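Local coordinates for multi-copper Oxidase CueO (Ochrobactrum, PDB 6EVG), which oxidises lignin model compounds and lignosulfonate as a laccase-like copper enzyme, probably passing the electrons on to dioxygen, at residues A[98-103]-A[482-487]; A[412-417]-A[501-506]. One frame throughout, in Å; residues are numbered along the deposited sequence.

Interaction 1 (A[98-103]-A[482-487]). With EDO (1,2-ethanediol), chain C.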
loop_
_atom_site.group_PDB
_atom_site.type_symbol
_atom_site.label_atom_id
_atom_site.label_comp_id
_atom_site.label_asym_id
_atom_site.label_seq_id
_atom_site.Cartn_x
_atom_site.Cartn_y
_atom_site.Cartn_z
ATOM N N PRO A 98 10.056 12.468 -9.828
ATOM C CA PRO A 98 11.404 12.628 -9.271
ATOM C C PRO A 98 11.320 12.870 -7.773
ATOM O O PRO A 98 10.303 13.336 -7.268
ATOM C CB PRO A 98 11.979 13.851 -9.992
ATOM C CG PRO A 98 10.804 14.584 -10.455
ATOM C CD PRO A 98 9.663 13.605 -10.652
ATOM N N SER A 99 12.417 12.565 -7.070
ATOM C CA SER A 99 12.364 12.603 -5.615
ATOM C C SER A 99 12.083 13.984 -5.050
ATOM O O SER A 99 11.527 14.074 -3.960
ATOM C CB SER A 99 13.632 12.039 -4.994
ATOM O OG SER A 99 14.725 12.948 -5.231
ATOM N N ILE A 100 12.397 15.036 -5.776
ATOM C CA ILE A 100 12.111 16.393 -5.279
ATOM C C ILE A 100 10.615 16.675 -5.176
ATOM O O ILE A 100 10.245 17.677 -4.571
ATOM C CB ILE A 100 12.771 17.461 -6.188
ATOM C CG1 ILE A 100 12.316 17.414 -7.629
ATOM C CG2 ILE A 100 14.293 17.439 -5.951
ATOM C CD1 ILE A 100 12.649 18.693 -8.424
ATOM N N LEU A 101 9.742 15.841 -5.772
ATOM C CA LEU A 101 8.286 16.011 -5.689
ATOM C C LEU A 101 7.634 15.048 -4.699
ATOM O O LEU A 101 6.389 15.058 -4.595
ATOM C CB LEU A 101 7.641 15.854 -7.050
ATOM C CG LEU A 101 8.213 16.725 -8.142
ATOM C CD1 LEU A 101 7.497 16.539 -9.460
ATOM C CD2 LEU A 101 8.239 18.162 -7.804
ATOM N N ASP A 102 8.442 14.248 -3.992
ATOM C CA ASP A 102 7.907 13.252 -3.062
ATOM C C ASP A 102 8.240 13.606 -1.639
ATOM O O ASP A 102 9.170 14.384 -1.391
ATOM C CB ASP A 102 8.485 11.878 -3.439
ATOM C CG ASP A 102 7.628 10.680 -2.979
ATOM O OD1 ASP A 102 6.552 10.910 -2.416
ATOM O OD2 ASP A 102 8.102 9.543 -3.179
ATOM N N GLY A 103 7.473 13.078 -0.694
ATOM C CA GLY A 103 7.632 13.403 0.716
ATOM C C GLY A 103 8.352 12.310 1.503
ATOM O O GLY A 103 8.151 11.108 1.262
ATOM N N LYS A 482 20.836 14.162 -4.142
ATOM C CA LYS A 482 21.432 13.847 -2.833
ATOM C C LYS A 482 20.674 14.510 -1.629
ATOM O O LYS A 482 20.562 13.943 -0.537
ATOM C CB LYS A 482 22.913 14.279 -2.824
ATOM C CG LYS A 482 23.593 14.120 -1.494
ATOM C CD LYS A 482 23.386 12.767 -0.784
ATOM C CE LYS A 482 23.287 12.918 0.743
ATOM N NZ LYS A 482 24.628 13.175 1.358
ATOM N N SER A 483 20.066 15.674 -1.869
ATOM C CA SER A 483 19.264 16.329 -0.867
ATOM C C SER A 483 17.968 15.616 -0.579
ATOM O O SER A 483 17.362 15.847 0.445
ATOM C CB SER A 483 18.879 17.748 -1.317
ATOM O OG SER A 483 18.145 17.802 -2.566
ATOM N N HIS A 484 17.537 14.766 -1.525
ATOM C CA HIS A 484 16.211 14.111 -1.474
ATOM C C HIS A 484 16.394 12.665 -1.935
ATOM O O HIS A 484 15.912 12.284 -2.973
ATOM C CB HIS A 484 15.159 14.818 -2.325
ATOM C CG HIS A 484 14.722 16.176 -1.872
ATOM N ND1 HIS A 484 15.485 17.315 -1.985
ATOM C CD2 HIS A 484 13.497 16.572 -1.442
ATOM C CE1 HIS A 484 14.748 18.348 -1.587
ATOM N NE2 HIS A 484 13.530 17.932 -1.267
ATOM N N PRO A 485 17.078 11.818 -1.162
ATOM C CA PRO A 485 17.242 10.434 -1.591
ATOM C C PRO A 485 15.919 9.695 -1.644
ATOM O O PRO A 485 14.979 9.985 -0.891
ATOM C CB PRO A 485 18.151 9.836 -0.530
ATOM C CG PRO A 485 17.938 10.685 0.654
ATOM C CD PRO A 485 17.675 12.057 0.154
ATOM N N PHE A 486 15.852 8.677 -2.517
ATOM C CA PHE A 486 14.756 7.691 -2.428
ATOM C C PHE A 486 15.114 6.663 -1.371
ATOM O O PHE A 486 16.244 6.659 -0.842
ATOM C CB PHE A 486 14.505 7.074 -3.805
ATOM C CG PHE A 486 13.647 7.886 -4.752
ATOM C CD1 PHE A 486 12.454 8.436 -4.367
ATOM C CD2 PHE A 486 14.032 8.039 -6.090
ATOM C CE1 PHE A 486 11.633 9.099 -5.294
ATOM C CE2 PHE A 486 13.251 8.730 -6.987
ATOM C CZ PHE A 486 12.025 9.256 -6.578
ATOM N N MET A 487 14.164 5.871 -0.969
ATOM C CA MET A 487 14.321 4.934 0.116
ATOM C C MET A 487 13.832 3.568 -0.283
ATOM O O MET A 487 12.991 3.446 -1.167
ATOM C CB MET A 487 13.596 5.423 1.354
ATOM C CG MET A 487 14.149 6.864 1.678
ATOM S SD MET A 487 13.451 7.592 3.106
ATOM C CE MET A 487 14.583 7.069 4.226
HETATM C C1 EDO C . 10.879 9.916 -1.117
HETATM O O1 EDO C . 10.317 8.769 -1.768
HETATM C C2 EDO C . 11.204 9.772 0.314
HETATM O O2 EDO C . 10.115 9.180 1.040
#
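Ser99 faces Phe486 with its methylene and His484 with its hydroxyl, an example of how two cupredoxin domains of a multicopper oxidase meet: a short 3-10 turn in a loop of the N-terminal domain packs where strand 486-490 of the C-terminal domain begins. The Ser99 CB lies over the face of the Phe486 ring, 3.6 Å from its centroid and 15° off the ring normal, a CH-pi contact. The hydroxyl OG, set between the backbone N and the carbonyl carbon (chi1 70°), donates to His484 O at 2.6 Å, in the plane of that carbonyl. One small side chain thus serves an aromatic face and a backbone acceptor together.

On the next residue Ile100 crosses His484 at about a right angle, its CG2 standing 4.1 Å above the imidazole plane, toward the rim. The imidazole is steadied in its own plane by Ser483 OG, 2.8 Å from His484 ND1. Asp102 OD2 sits at the edge of the Phe486 ring, near its plane, and also bonds to His91 ND1, while OD1 takes the backbone N of Trp92. A 1,2-ethanediol, probably from the crystallisation liquor, lies beside them: its O1 donates to Asp102 OD2 at 2.7 Å and lies in the plane of the Phe486 ring, 3.4 Å from CD1.

Interaction 2 (A[412-417]-A[501-506]); sequences RIDVEA and MAQFVT
Ala502 receives the carboxylate of Asp414 at close range, its CB lying 3.3 Å from Asp414 OD2. That oxygen then reaches the next residue, taking the backbone N of Gln503 at 2.9 Å on its anti lone pair. The other oxygen, OD1, is held on its syn side by Arg412 in a salt bridge within 412-417, NE and NH2 both donating to it side-on, so the carboxylate bridges a guanidinium and a strand N-H. Chi1 of Asp414 (-58°) sets CG beside its own backbone N.

Gln503 adds three more bonds. Its O accepts from the backbone N of both Asp414 and Val415, and its extended side chain places NE2 2.9 Å from Arg412 O in a nearly straight bond (168°), the donor standing above the carbonyl plane. Met410 O takes NE2 as well, and OE1 is bonded to His106.

From Phe504 onward the pairing becomes a regular parallel one, with 415-417 as the outermost strand of the C-terminal cupredoxin sheet beside 501-506. Phe504 CB packs 3.6 Å from Val415 CB, while the ring leads away to meet Phe476 edge-to-face. Val505 N donates to Val415 O at 3.1 Å, and Val505 O accepts from Ala417 N at 3.0 Å. On the face opposite Val415 and Phe504, the Val505 side chain runs beside that of Glu416, pointing the same way, and Val505 CG1 touches Ile413 CD1 at 3.9 Å. Thr506 brings its CA 3.1 Å from Ala417 O in a CA-H...O contact, and its OG1 turns to Ala480 N.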
loop_
_atom_site.group_PDB
_atom_site.type_symbol
_atom_site.label_atom_id
_atom_site.label_comp_id
_atom_site.label_asym_id
_atom_site.label_seq_id
_atom_site.Cartn_x
_atom_site.Cartn_y
_atom_site.Cartn_z
ATOM N N ARG A 412 23.380 8.709 5.592
ATOM C CA ARG A 412 24.129 7.681 4.865
ATOM C C ARG A 412 23.367 7.266 3.606
ATOM O O ARG A 412 22.198 6.918 3.670
ATOM C CB ARG A 412 24.348 6.465 5.755
ATOM C CG ARG A 412 25.295 5.433 5.133
ATOM C CD ARG A 412 25.426 4.200 6.015
ATOM N NE ARG A 412 24.206 3.384 5.999
ATOM C CZ ARG A 412 23.527 2.911 7.046
ATOM N NH1 ARG A 412 23.884 3.149 8.267
ATOM N NH2 ARG A 412 22.450 2.157 6.785
ATOM N N ILE A 413 24.072 7.269 2.493
ATOM C CA ILE A 413 23.557 6.752 1.239
ATOM C C ILE A 413 24.021 5.310 1.106
ATOM O O ILE A 413 25.223 5.019 1.060
ATOM C CB ILE A 413 23.981 7.579 0.023
ATOM C CG1 ILE A 413 23.511 9.029 0.159
ATOM C CG2 ILE A 413 23.563 6.938 -1.278
ATOM C CD1 ILE A 413 22.022 9.188 0.328
ATOM N N ASP A 414 23.089 4.383 1.019
ATOM C CA ASP A 414 23.393 2.942 0.952
ATOM C C ASP A 414 23.667 2.434 -0.451
ATOM O O ASP A 414 24.368 1.415 -0.568
ATOM C CB ASP A 414 22.231 2.183 1.608
ATOM C CG ASP A 414 22.026 2.627 3.065
ATOM O OD1 ASP A 414 22.853 2.241 3.888
ATOM O OD2 ASP A 414 21.106 3.447 3.305
ATOM N N VAL A 415 23.017 3.047 -1.442
ATOM C CA VAL A 415 23.045 2.585 -2.825
ATOM C C VAL A 415 23.200 3.761 -3.739
ATOM O O VAL A 415 22.464 4.764 -3.622
ATOM C CB VAL A 415 21.744 1.798 -3.161
ATOM C CG1 VAL A 415 21.514 1.669 -4.642
ATOM C CG2 VAL A 415 21.689 0.460 -2.427
ATOM N N GLU A 416 24.092 3.618 -4.710
ATOM C CA GLU A 416 24.185 4.499 -5.851
ATOM C C GLU A 416 23.816 3.721 -7.099
ATOM O O GLU A 416 24.541 2.828 -7.477
ATOM C CB GLU A 416 25.595 5.104 -6.004
ATOM C CG GLU A 416 25.996 5.972 -4.858
ATOM C CD GLU A 416 27.383 6.603 -4.995
ATOM O OE1 GLU A 416 28.041 6.447 -6.032
ATOM O OE2 GLU A 416 27.737 7.326 -4.044
ATOM N N ALA A 417 22.664 4.038 -7.679
ATOM C CA ALA A 417 22.135 3.304 -8.868
ATOM C C ALA A 417 22.252 4.157 -10.091
ATOM O O ALA A 417 21.931 5.355 -10.053
ATOM C CB ALA A 417 20.691 2.895 -8.656
ATOM N N MET A 501 15.450 0.178 6.992
ATOM C CA MET A 501 15.310 1.141 5.922
ATOM C C MET A 501 16.666 1.600 5.470
ATOM O O MET A 501 17.632 1.597 6.238
ATOM C CB MET A 501 14.445 2.349 6.423
ATOM C CG MET A 501 14.202 3.417 5.385
ATOM S SD MET A 501 12.665 4.353 5.630
ATOM C CE MET A 501 13.023 5.173 7.164
ATOM N N ALA A 502 16.740 1.997 4.205
ATOM C CA ALA A 502 17.982 2.426 3.556
ATOM C C ALA A 502 17.629 3.424 2.469
ATOM O O ALA A 502 16.464 3.637 2.128
ATOM C CB ALA A 502 18.689 1.193 2.971
ATOM N N GLN A 503 18.657 4.082 1.931
ATOM C CA GLN A 503 18.494 5.198 1.007
ATOM C C GLN A 503 19.330 5.035 -0.248
ATOM O O GLN A 503 20.455 4.472 -0.191
ATOM C CB GLN A 503 19.055 6.545 1.722
ATOM C CG GLN A 503 18.402 6.808 2.990
ATOM C CD GLN A 503 18.603 8.198 3.443
ATOM O OE1 GLN A 503 17.604 8.872 3.625
ATOM N NE2 GLN A 503 19.863 8.589 3.791
ATOM N N PHE A 504 18.824 5.519 -1.375
ATOM C CA PHE A 504 19.556 5.518 -2.631
ATOM C C PHE A 504 19.498 6.843 -3.326
ATOM O O PHE A 504 18.540 7.629 -3.162
ATOM C CB PHE A 504 19.195 4.366 -3.570
ATOM C CG PHE A 504 17.865 4.497 -4.330
ATOM C CD1 PHE A 504 17.848 5.048 -5.603
ATOM C CD2 PHE A 504 16.690 3.968 -3.846
ATOM C CE1 PHE A 504 16.669 5.093 -6.350
ATOM C CE2 PHE A 504 15.557 3.969 -4.591
ATOM C CZ PHE A 504 15.517 4.541 -5.837
ATOM N N VAL A 505 20.522 7.096 -4.125
ATOM C CA VAL A 505 20.537 8.177 -5.075
ATOM C C VAL A 505 20.780 7.594 -6.478
ATOM O O VAL A 505 21.280 6.453 -6.589
ATOM C CB VAL A 505 21.594 9.253 -4.767
ATOM C CG1 VAL A 505 21.286 9.909 -3.460
ATOM C CG2 VAL A 505 23.013 8.738 -4.822
ATOM N N THR A 506 20.449 8.366 -7.496
ATOM C CA THR A 506 20.795 7.991 -8.886
ATOM C C THR A 506 22.018 8.728 -9.299
ATOM O O THR A 506 22.227 9.879 -8.913
ATOM C CB THR A 506 19.594 8.143 -9.828
ATOM O OG1 THR A 506 19.062 9.471 -9.783
ATOM C CG2 THR A 506 18.492 7.165 -9.460
#

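Overall arrangement
The centres of the two interactions lie about 11 Å apart, and both reach one sheet of the C-terminal cupredoxin domain, where strand 501-506 runs between 415-417 and 486-490. Along the chain the segments alternate: 98-103, 412-417, 482-487, 501-506. Interaction 1 packs a loop of the N-terminal domain against the start of 486-490, and interaction 2 joins its neighbour 501-506 to edge strand 415-417; the two touch through Phe486 O and Phe504 N, a probable hydrogen bond at 2.9 Å. Strand 486-490 ends in Cys490, which binds copper with His434 and His495; the Ala502 side chain of interaction 2 is about 13 Å from a bound copper ion.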